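PDB 2XSU: catechol 1,2 dioxygenase from Acinetobacter radioresistens, which probably catalyses the ring opening of catechol with O2 to cis,cis-muconate, using a ferric iron cofactor, as a step of the beta-ketoadipate pathway. Local coordinates for residues Y85-A90 / R105-P110; G220-H225 / D253-T258; V226-S231 / L238-N243. The protein carries 1 engineered substitution. All blocks are in the same frame, centred on the assembly; numbering follows the deposited sequence.

Contact 1: Y85-A90 / R105-P110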
loop_
_atom_site.group_PDB
_atom_site.type_symbol
_atom_site.label_atom_id
_atom_site.label_comp_id
_atom_site.label_asym_id
_atom_site.label_seq_id
_atom_site.Cartn_x
_atom_site.Cartn_y
_atom_site.Cartn_z
ATOM N N TYR A 85 -16.906 -6.216 5.117
ATOM C CA TYR A 85 -17.753 -5.071 4.738
ATOM C C TYR A 85 -18.239 -5.225 3.296
ATOM O O TYR A 85 -19.397 -4.908 2.990
ATOM C CB TYR A 85 -16.966 -3.764 4.913
ATOM C CG TYR A 85 -17.822 -2.510 4.740
ATOM C CD1 TYR A 85 -18.854 -2.243 5.635
ATOM C CD2 TYR A 85 -17.577 -1.617 3.693
ATOM C CE1 TYR A 85 -19.654 -1.106 5.491
ATOM C CE2 TYR A 85 -18.394 -0.471 3.534
ATOM C CZ TYR A 85 -19.407 -0.245 4.467
ATOM O OH TYR A 85 -20.247 0.865 4.392
ATOM N N LEU A 86 -17.376 -5.705 2.405
ATOM C CA LEU A 86 -17.772 -5.866 1.009
ATOM C C LEU A 86 -18.921 -6.861 0.910
ATOM O O LEU A 86 -19.841 -6.652 0.118
ATOM C CB LEU A 86 -16.597 -6.310 0.137
ATOM C CG LEU A 86 -15.361 -5.420 0.077
ATOM C CD1 LEU A 86 -14.300 -6.061 -0.826
ATOM C CD2 LEU A 86 -15.763 -4.045 -0.429
ATOM N N ASP A 87 -18.877 -7.933 1.713
ATOM C CA ASP A 87 -19.995 -8.891 1.775
ATOM C C ASP A 87 -21.263 -8.266 2.369
ATOM O O ASP A 87 -22.387 -8.560 1.888
ATOM C CB ASP A 87 -19.633 -10.128 2.600
ATOM C CG ASP A 87 -18.629 -11.032 1.919
ATOM O OD1 ASP A 87 -18.342 -10.890 0.692
ATOM O OD2 ASP A 87 -18.050 -11.857 2.673
ATOM N N LEU A 88 -21.119 -7.452 3.422
ATOM C CA LEU A 88 -22.294 -6.746 3.987
ATOM C C LEU A 88 -22.981 -5.921 2.889
ATOM O O LEU A 88 -24.219 -5.951 2.759
ATOM C CB LEU A 88 -21.920 -5.862 5.179
ATOM C CG LEU A 88 -21.447 -6.579 6.448
ATOM C CD1 LEU A 88 -21.101 -5.553 7.509
ATOM C CD2 LEU A 88 -22.484 -7.568 6.982
ATOM N N ARG A 89 -22.187 -5.212 2.090
ATOM C CA ARG A 89 -22.726 -4.446 0.958
ATOM C C ARG A 89 -23.390 -5.339 -0.091
ATOM O O ARG A 89 -24.472 -5.008 -0.585
ATOM C CB ARG A 89 -21.646 -3.569 0.327
ATOM C CG ARG A 89 -21.291 -2.407 1.212
ATOM C CD ARG A 89 -20.488 -1.348 0.429
ATOM N NE ARG A 89 -21.443 -0.387 -0.215
ATOM C CZ ARG A 89 -21.536 -0.142 -1.519
ATOM N NH1 ARG A 89 -20.762 -0.728 -2.428
ATOM N NH2 ARG A 89 -22.446 0.716 -1.943
ATOM N N ALA A 90 -22.777 -6.476 -0.415
ATOM C CA ALA A 90 -23.321 -7.340 -1.431
ATOM C C ALA A 90 -24.655 -7.913 -0.955
ATOM O O ALA A 90 -25.596 -8.045 -1.749
ATOM C CB ALA A 90 -22.336 -8.447 -1.770
ATOM N N ARG A 105 -23.302 -16.122 1.705
ATOM C CA ARG A 105 -21.914 -15.841 1.347
ATOM C C ARG A 105 -21.057 -15.470 2.545
ATOM O O ARG A 105 -21.566 -14.962 3.546
ATOM C CB ARG A 105 -21.857 -14.705 0.315
ATOM C CG ARG A 105 -22.379 -13.366 0.862
ATOM C CD ARG A 105 -21.965 -12.137 0.037
ATOM N NE ARG A 105 -22.296 -12.208 -1.379
ATOM C CZ ARG A 105 -23.449 -11.848 -1.951
ATOM N NH1 ARG A 105 -24.504 -11.426 -1.256
ATOM N NH2 ARG A 105 -23.550 -11.950 -3.276
ATOM N N THR A 106 -19.761 -15.728 2.436
ATOM C CA THR A 106 -18.799 -15.066 3.313
ATOM C C THR A 106 -17.460 -14.861 2.604
ATOM O O THR A 106 -17.376 -15.059 1.370
ATOM C CB THR A 106 -18.715 -15.724 4.714
ATOM O OG1 THR A 106 -18.108 -14.793 5.618
ATOM C CG2 THR A 106 -17.945 -17.066 4.688
ATOM N N ILE A 107 -16.445 -14.422 3.345
ATOM C CA ILE A 107 -15.222 -13.942 2.681
ATOM C C ILE A 107 -14.426 -15.044 2.001
ATOM O O ILE A 107 -14.424 -16.218 2.467
ATOM C CB ILE A 107 -14.322 -13.146 3.633
ATOM C CG1 ILE A 107 -13.653 -14.069 4.654
ATOM C CG2 ILE A 107 -15.153 -12.026 4.293
ATOM C CD1 ILE A 107 -12.593 -13.310 5.553
ATOM N N GLU A 108 -13.794 -14.685 0.890
ATOM C CA GLU A 108 -12.916 -15.617 0.173
ATOM C C GLU A 108 -11.599 -15.868 0.925
ATOM O O GLU A 108 -11.075 -16.982 0.874
ATOM C CB GLU A 108 -12.593 -15.022 -1.203
ATOM C CG GLU A 108 -11.809 -15.932 -2.150
ATOM C CD GLU A 108 -11.556 -15.268 -3.510
ATOM O OE1 GLU A 108 -12.453 -14.547 -4.008
ATOM O OE2 GLU A 108 -10.465 -15.482 -4.092
ATOM N N GLY A 109 -11.056 -14.842 1.594
ATOM C CA GLY A 109 -9.685 -14.897 2.090
ATOM C C GLY A 109 -8.710 -14.736 0.934
ATOM O O GLY A 109 -9.113 -14.708 -0.236
ATOM N N PRO A 110 -7.416 -14.672 1.256
ATOM C CA PRO A 110 -6.413 -14.398 0.252
ATOM C C PRO A 110 -5.677 -15.606 -0.295
ATOM O O PRO A 110 -4.658 -15.416 -1.004
ATOM C CB PRO A 110 -5.429 -13.498 1.024
ATOM C CG PRO A 110 -5.439 -14.041 2.399
ATOM C CD PRO A 110 -6.895 -14.513 2.619
HETATM O O HOH W 1 -18.598 -11.985 5.364
HETATM O O HOH W 2 -17.642 -13.123 -0.639
#

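Contact 2: G220-H225 / D253-T258. With FE (Fe (III) ion), chain B.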
loop_
_atom_site.group_PDB
_atom_site.type_symbol
_atom_site.label_atom_id
_atom_site.label_comp_id
_atom_site.label_asym_id
_atom_site.label_seq_id
_atom_site.Cartn_x
_atom_site.Cartn_y
_atom_site.Cartn_z
ATOM N N GLY A 220 -4.844 -12.280 15.990
ATOM C CA GLY A 220 -4.904 -12.511 14.544
ATOM C C GLY A 220 -5.361 -13.894 14.145
ATOM O O GLY A 220 -4.931 -14.417 13.120
ATOM N N ASN A 221 -6.264 -14.464 14.939
ATOM C CA ASN A 221 -6.668 -15.861 14.744
ATOM C C ASN A 221 -7.997 -16.043 14.005
ATOM O O ASN A 221 -8.936 -15.286 14.222
ATOM C CB ASN A 221 -6.791 -16.564 16.109
ATOM C CG ASN A 221 -5.480 -16.571 16.897
ATOM O OD1 ASN A 221 -5.405 -15.998 17.998
ATOM N ND2 ASN A 221 -4.453 -17.172 16.331
ATOM N N ARG A 222 -8.078 -17.112 13.200
ATOM C CA ARG A 222 -9.345 -17.557 12.602
ATOM C C ARG A 222 -9.708 -18.942 13.172
ATOM O O ARG A 222 -8.809 -19.758 13.398
ATOM C CB ARG A 222 -9.247 -17.678 11.077
ATOM C CG ARG A 222 -8.789 -16.406 10.400
ATOM C CD ARG A 222 -9.271 -16.365 8.989
ATOM N NE ARG A 222 -10.709 -16.226 8.909
ATOM C CZ ARG A 222 -11.415 -16.419 7.805
ATOM N NH1 ARG A 222 -10.816 -16.795 6.669
ATOM N NH2 ARG A 222 -12.721 -16.265 7.841
ATOM N N PRO A 223 -11.009 -19.200 13.409
ATOM C CA PRO A 223 -11.439 -20.580 13.746
ATOM C C PRO A 223 -11.244 -21.493 12.548
ATOM O O PRO A 223 -11.155 -21.019 11.384
ATOM C CB PRO A 223 -12.935 -20.440 14.043
ATOM C CG PRO A 223 -13.364 -19.294 13.100
ATOM C CD PRO A 223 -12.169 -18.329 13.132
ATOM N N SER A 224 -11.208 -22.791 12.814
ATOM C CA SER A 224 -11.132 -23.809 11.739
ATOM C C SER A 224 -12.275 -23.605 10.730
ATOM O O SER A 224 -13.426 -23.260 11.097
ATOM C CB SER A 224 -11.243 -25.196 12.328
ATOM O OG SER A 224 -12.481 -25.293 13.000
ATOM N N HIS A 225 -11.955 -23.806 9.442
ATOM C CA HIS A 225 -12.951 -23.584 8.379
ATOM C C HIS A 225 -12.498 -24.262 7.079
ATOM O O HIS A 225 -11.317 -24.572 6.893
ATOM C CB HIS A 225 -13.138 -22.062 8.100
ATOM C CG HIS A 225 -11.866 -21.358 7.704
ATOM N ND1 HIS A 225 -10.951 -20.892 8.631
ATOM C CD2 HIS A 225 -11.348 -21.057 6.480
ATOM C CE1 HIS A 225 -9.930 -20.334 8.001
ATOM N NE2 HIS A 225 -10.143 -20.410 6.696
ATOM N N ASP A 253 -13.612 -14.503 15.284
ATOM C CA ASP A 253 -12.756 -14.555 14.082
ATOM C C ASP A 253 -12.168 -13.175 13.806
ATOM O O ASP A 253 -12.939 -12.217 13.728
ATOM C CB ASP A 253 -13.664 -14.980 12.906
ATOM C CG ASP A 253 -12.936 -15.113 11.567
ATOM O OD1 ASP A 253 -11.690 -15.041 11.462
ATOM O OD2 ASP A 253 -13.655 -15.341 10.561
ATOM N N PHE A 254 -10.843 -13.072 13.666
ATOM C CA PHE A 254 -10.196 -11.747 13.435
ATOM C C PHE A 254 -10.590 -11.165 12.064
ATOM O O PHE A 254 -10.359 -9.978 11.822
ATOM C CB PHE A 254 -8.661 -11.827 13.609
ATOM C CG PHE A 254 -7.899 -11.947 12.316
ATOM C CD1 PHE A 254 -7.150 -10.877 11.843
ATOM C CD2 PHE A 254 -7.940 -13.121 11.560
ATOM C CE1 PHE A 254 -6.451 -10.999 10.624
ATOM C CE2 PHE A 254 -7.248 -13.243 10.336
ATOM C CZ PHE A 254 -6.507 -12.173 9.880
ATOM N N ALA A 255 -11.154 -12.003 11.180
ATOM C CA ALA A 255 -11.650 -11.533 9.863
ATOM C C ALA A 255 -13.189 -11.530 9.748
ATOM O O ALA A 255 -13.740 -11.245 8.694
ATOM C CB ALA A 255 -10.970 -12.314 8.727
ATOM N N PHE A 256 -13.879 -11.783 10.861
ATOM C CA PHE A 256 -15.351 -11.566 10.927
ATOM C C PHE A 256 -16.202 -12.340 9.918
ATOM O O PHE A 256 -17.236 -11.825 9.452
ATOM C CB PHE A 256 -15.645 -10.034 10.861
ATOM C CG PHE A 256 -14.744 -9.259 11.736
ATOM C CD1 PHE A 256 -14.982 -9.218 13.111
ATOM C CD2 PHE A 256 -13.602 -8.632 11.213
ATOM C CE1 PHE A 256 -14.109 -8.530 13.977
ATOM C CE2 PHE A 256 -12.711 -7.941 12.073
ATOM C CZ PHE A 256 -12.979 -7.919 13.457
ATOM N N ALA A 257 -15.809 -13.569 9.606
ATOM C CA ALA A 257 -16.452 -14.334 8.532
ATOM C C ALA A 257 -17.565 -15.266 9.000
ATOM O O ALA A 257 -18.380 -15.704 8.175
ATOM C CB ALA A 257 -15.401 -15.131 7.768
ATOM N N THR A 258 -17.612 -15.591 10.294
ATOM C CA THR A 258 -18.596 -16.562 10.769
ATOM C C THR A 258 -20.013 -15.991 10.649
ATOM O O THR A 258 -20.252 -14.789 10.922
ATOM C CB THR A 258 -18.310 -16.941 12.241
ATOM O OG1 THR A 258 -16.952 -17.351 12.355
ATOM C CG2 THR A 258 -19.172 -18.113 12.732
HETATM FE FE FE B . -8.754 -19.846 5.185
HETATM O O HOH W 3 -7.919 -18.053 4.357
#

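Contact 3: V226-S231 / L238-N243. With FE (Fe (III) ion), chain B.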
loop_
_atom_site.group_PDB
_atom_site.type_symbol
_atom_site.label_atom_id
_atom_site.label_comp_id
_atom_site.label_asym_id
_atom_site.label_seq_id
_atom_site.Cartn_x
_atom_site.Cartn_y
_atom_site.Cartn_z
ATOM N N VAL A 226 -13.461 -24.498 6.197
ATOM C CA VAL A 226 -13.179 -24.977 4.835
ATOM C C VAL A 226 -13.821 -23.987 3.861
ATOM O O VAL A 226 -15.007 -23.629 4.000
ATOM C CB VAL A 226 -13.766 -26.415 4.626
ATOM C CG1 VAL A 226 -13.601 -26.877 3.152
ATOM C CG2 VAL A 226 -13.088 -27.421 5.597
ATOM N N HIS A 227 -13.041 -23.538 2.874
ATOM C CA HIS A 227 -13.512 -22.571 1.886
ATOM C C HIS A 227 -14.228 -23.264 0.729
ATOM O O HIS A 227 -13.830 -24.367 0.329
ATOM C CB HIS A 227 -12.271 -21.878 1.282
ATOM C CG HIS A 227 -11.536 -20.989 2.229
ATOM N ND1 HIS A 227 -11.919 -19.683 2.441
ATOM C CD2 HIS A 227 -10.417 -21.179 2.987
ATOM C CE1 HIS A 227 -11.084 -19.111 3.301
ATOM N NE2 HIS A 227 -10.182 -20.004 3.672
ATOM N N TYR A 228 -15.208 -22.571 0.137
ATOM C CA TYR A 228 -15.940 -23.044 -1.040
ATOM C C TYR A 228 -16.128 -21.959 -2.094
ATOM O O TYR A 228 -16.526 -20.843 -1.761
ATOM C CB TYR A 228 -17.354 -23.469 -0.640
ATOM C CG TYR A 228 -17.502 -24.783 0.049
ATOM C CD1 TYR A 228 -17.070 -24.952 1.369
ATOM C CD2 TYR A 228 -18.140 -25.866 -0.597
ATOM C CE1 TYR A 228 -17.222 -26.179 2.014
ATOM C CE2 TYR A 228 -18.318 -27.097 0.059
ATOM C CZ TYR A 228 -17.850 -27.232 1.370
ATOM O OH TYR A 228 -17.985 -28.412 2.039
ATOM N N PHE A 229 -15.855 -22.297 -3.364
ATOM C CA PHE A 229 -16.569 -21.666 -4.499
ATOM C C PHE A 229 -17.542 -22.712 -5.046
ATOM O O PHE A 229 -17.139 -23.862 -5.266
ATOM C CB PHE A 229 -15.651 -21.309 -5.680
ATOM C CG PHE A 229 -14.723 -20.141 -5.467
ATOM C CD1 PHE A 229 -15.187 -18.921 -4.942
ATOM C CD2 PHE A 229 -13.381 -20.228 -5.856
ATOM C CE1 PHE A 229 -14.322 -17.824 -4.779
ATOM C CE2 PHE A 229 -12.527 -19.140 -5.706
ATOM C CZ PHE A 229 -12.991 -17.933 -5.153
ATOM N N VAL A 230 -18.801 -22.337 -5.290
ATOM C CA VAL A 230 -19.754 -23.252 -5.942
ATOM C C VAL A 230 -20.335 -22.528 -7.146
ATOM O O VAL A 230 -20.805 -21.410 -7.034
ATOM C CB VAL A 230 -20.858 -23.767 -4.987
ATOM C CG1 VAL A 230 -21.722 -24.878 -5.695
ATOM C CG2 VAL A 230 -20.235 -24.332 -3.673
ATOM N N SER A 231 -20.290 -23.168 -8.313
ATOM C CA SER A 231 -20.819 -22.529 -9.531
ATOM C C SER A 231 -21.505 -23.577 -10.396
ATOM O O SER A 231 -21.158 -24.751 -10.310
ATOM C CB SER A 231 -19.697 -21.826 -10.309
ATOM O OG SER A 231 -18.659 -22.714 -10.724
ATOM N N LEU A 238 -21.272 -18.790 -5.905
ATOM C CA LEU A 238 -21.272 -18.620 -4.461
ATOM C C LEU A 238 -19.867 -18.714 -3.910
ATOM O O LEU A 238 -19.142 -19.652 -4.222
ATOM C CB LEU A 238 -22.147 -19.677 -3.796
ATOM C CG LEU A 238 -22.136 -19.763 -2.252
ATOM C CD1 LEU A 238 -22.712 -18.489 -1.628
ATOM C CD2 LEU A 238 -22.898 -20.971 -1.752
ATOM N N THR A 239 -19.508 -17.731 -3.076
ATOM C CA THR A 239 -18.270 -17.777 -2.291
ATOM C C THR A 239 -18.690 -17.966 -0.844
ATOM O O THR A 239 -19.421 -17.145 -0.290
ATOM C CB THR A 239 -17.453 -16.472 -2.421
ATOM O OG1 THR A 239 -17.088 -16.265 -3.798
ATOM C CG2 THR A 239 -16.160 -16.533 -1.528
ATOM N N THR A 240 -18.274 -19.073 -0.226
ATOM C CA THR A 240 -18.710 -19.339 1.158
ATOM C C THR A 240 -17.687 -20.176 1.932
ATOM O O THR A 240 -16.568 -20.370 1.462
ATOM C CB THR A 240 -20.141 -19.961 1.182
ATOM O OG1 THR A 240 -20.688 -19.889 2.515
ATOM C CG2 THR A 240 -20.108 -21.384 0.678
ATOM N N GLN A 241 -18.043 -20.558 3.163
ATOM C CA GLN A 241 -17.255 -21.505 3.956
ATOM C C GLN A 241 -18.175 -22.218 4.936
ATOM O O GLN A 241 -19.320 -21.826 5.103
ATOM C CB GLN A 241 -16.165 -20.805 4.746
ATOM C CG GLN A 241 -16.633 -20.020 5.928
ATOM C CD GLN A 241 -15.500 -19.280 6.617
ATOM O OE1 GLN A 241 -14.374 -19.191 6.090
ATOM N NE2 GLN A 241 -15.799 -18.736 7.793
ATOM N N PHE A 242 -17.652 -23.255 5.585
ATOM C CA PHE A 242 -18.234 -23.618 6.875
ATOM C C PHE A 242 -17.188 -23.497 7.960
ATOM O O PHE A 242 -15.972 -23.629 7.695
ATOM C CB PHE A 242 -18.935 -25.011 6.905
ATOM C CG PHE A 242 -18.029 -26.198 6.716
ATOM C CD1 PHE A 242 -17.204 -26.659 7.748
ATOM C CD2 PHE A 242 -18.025 -26.915 5.509
ATOM C CE1 PHE A 242 -16.343 -27.762 7.577
ATOM C CE2 PHE A 242 -17.187 -28.037 5.331
ATOM C CZ PHE A 242 -16.336 -28.460 6.353
ATOM N N ASN A 243 -17.662 -23.173 9.170
ATOM C CA ASN A 243 -16.855 -23.227 10.380
ATOM C C ASN A 243 -17.318 -24.426 11.170
ATOM O O ASN A 243 -18.348 -25.041 10.835
ATOM C CB ASN A 243 -17.089 -21.991 11.229
ATOM C CG ASN A 243 -16.464 -20.781 10.648
ATOM O OD1 ASN A 243 -15.233 -20.634 10.667
ATOM N ND2 ASN A 243 -17.288 -19.907 10.087
HETATM FE FE FE B . -8.754 -19.846 5.185
HETATM O O HOH W 4 -14.243 -18.737 1.193
HETATM O O HOH W 3 -7.919 -18.053 4.357
#

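Contact 1: Y85-A90 / R105-P110
A90 sets its methyl group squarely on the guanidinium of R105. CB lies 3.6 Å from R105 CZ, over the centre of the flat group. The R105 chain bends at chi3 (54°), which brings the guanidinium against A90. Its NH1 is also held by salt bridges to D91 and D94, further along the same helix. R105 CD, rather than its charged end, faces the carboxylate of D87. D87 OD1 and R105 NE are 4.7 Å apart, so the two opposite charges are near but not paired.

The other close spot is at D87 OD2. I107 CG2 lies 3.3 Å from D87 OD2. I107 N is slightly nearer, at 3.1 Å from D87 OD2, but the angle is too poor for a hydrogen bond.

The polar links between the two segments pass through water. One water donates to D87 OD2, at 2.7 Å, and to T106 OG1. A second donates to D87 OD1 and to T106 O, the latter at 2.8 Å. Each carboxylate oxygen thus meets the loop through its own water, whereas A90 and R105 pack directly. T106 OG1 is also hydrogen-bonded to A257 O.

Y85 points away from the loop, and its ring stacks on F44 of the second subunit. R89 forms salt bridges there with E48 and D51 of that subunit. Helix 82-96 therefore stands between the dimer partner and the loop leading into the catalytic part. This fits the intradiol dioxygenase fold, in which a helical linker at the dimer centre joins the beta-sandwich domains.

Contact 2: G220-H225 / D253-T258
R222 and D253 form a salt bridge gripped side-on, with one nitrogen for each carboxylate oxygen. R222 NE meets D253 OD1 at 3.0 Å. R222 NH2 bonds to the syn lone pair of D253 OD2, also at 3.0 Å. The two planes are only 13° apart, nearly coplanar.

Backbone N-H groups hold the D253 carboxylate in turn. A255 N donates to OD1 from above the carboxylate plane, at 3.1 Å, and closes an Asx turn. A257 N donates to OD2, also from above. Each oxygen thus has two donors, which fixes the rotation of the group. The Asx turn overlaps the type I turn D253-F256. F254 N also binds N221 O across the contact, at 3.0 Å.

Apolar packing centres on F254. G220 CA lies over one ring face, 4.2 Å from the centroid, in a CH-pi contact. R222 CG comes in at the ring edge, 3.5 Å from F254 CE2. P223 CD makes a separate van der Waals contact with D253.

The metal site lies beside this contact, on the 220-225 segment. H225 ND1 donates almost straight to P223 O (177°), which sets the imidazole plane and turns NE2 to the iron at 2.1 Å. R222 CZ lies over one face of that ring. H225, H227, Y167, Y201 and a water make up the five-coordinate non-haem ferric site characteristic of intradiol dioxygenases.

Contact 3: V226-S231 / L238-N243
V226 covers one face of the F242 ring, with CB offset toward the rim. V226 CG2 reaches F242 CZ at 3.5 Å, and the two side chains run side by side. F242 CG stands between the backbone N and the carbonyl carbon (chi1 66°), which turns the ring to the neighbouring strand. Y228 reaches the same ring at its edge. Its OH is 3.4 Å from F242 CE2, while the two rings meet rim to rim with planes 55° apart. The Y228 hydroxyl is hydrogen-bonded to that of Y191. Nearer the backbone, Y228 CB packs on T240 CG2 at 3.7 Å.

On the opposite face of the sheet, F229 lies alongside T239. T239 OG1 sits at the ring edge, 3.3 Å from F229 CE1. H227 is on this face too, and its NE2 binds the iron at 2.1 Å. Its ND1 donates to a water, 2.8 Å away, which in turn donates to T240 O. This second-shell link helps to set the imidazole, whose ring also stacks on W159. T240 O accepts from Y228 N as well.

Three hydrogen-bonded pairs, V226 with F242, Y228 with T240 and V230 with L238, give six backbone bonds. The two segments run antiparallel, with 153° between their N-to-C directions.

The two strands form a hairpin in the large mixed sheet. Strand 155-159 pairs antiparallel with 221-231, and strand 263-269 runs parallel to 238-244. V230, L238 and F242 pack on strand 284-293. T239 has a backbone hydrogen bond with T106, in the loop that follows helix 82-96.

How the contacts relate
Contact 1 closes first along the chain. Contact 3 is a hairpin nested inside the loop that contact 2 closes. Contacts 2 and 3 share strand 221-231, and their centres are about 14 Å apart. Each supplies one histidine to the iron. Contact 1 lies about 13 Å from contact 2 and about 11 Å from contact 3, centre to centre. Its loop touches both: I107 packs on A255 and A257, while E108 meets H227 and F229. The loop thus brings the helical part up to the metal-bearing sheet. The side chain of I107, in the loop that follows the dimer-forming helix, is about 8 Å from the iron, so this loop reaches close to the active site.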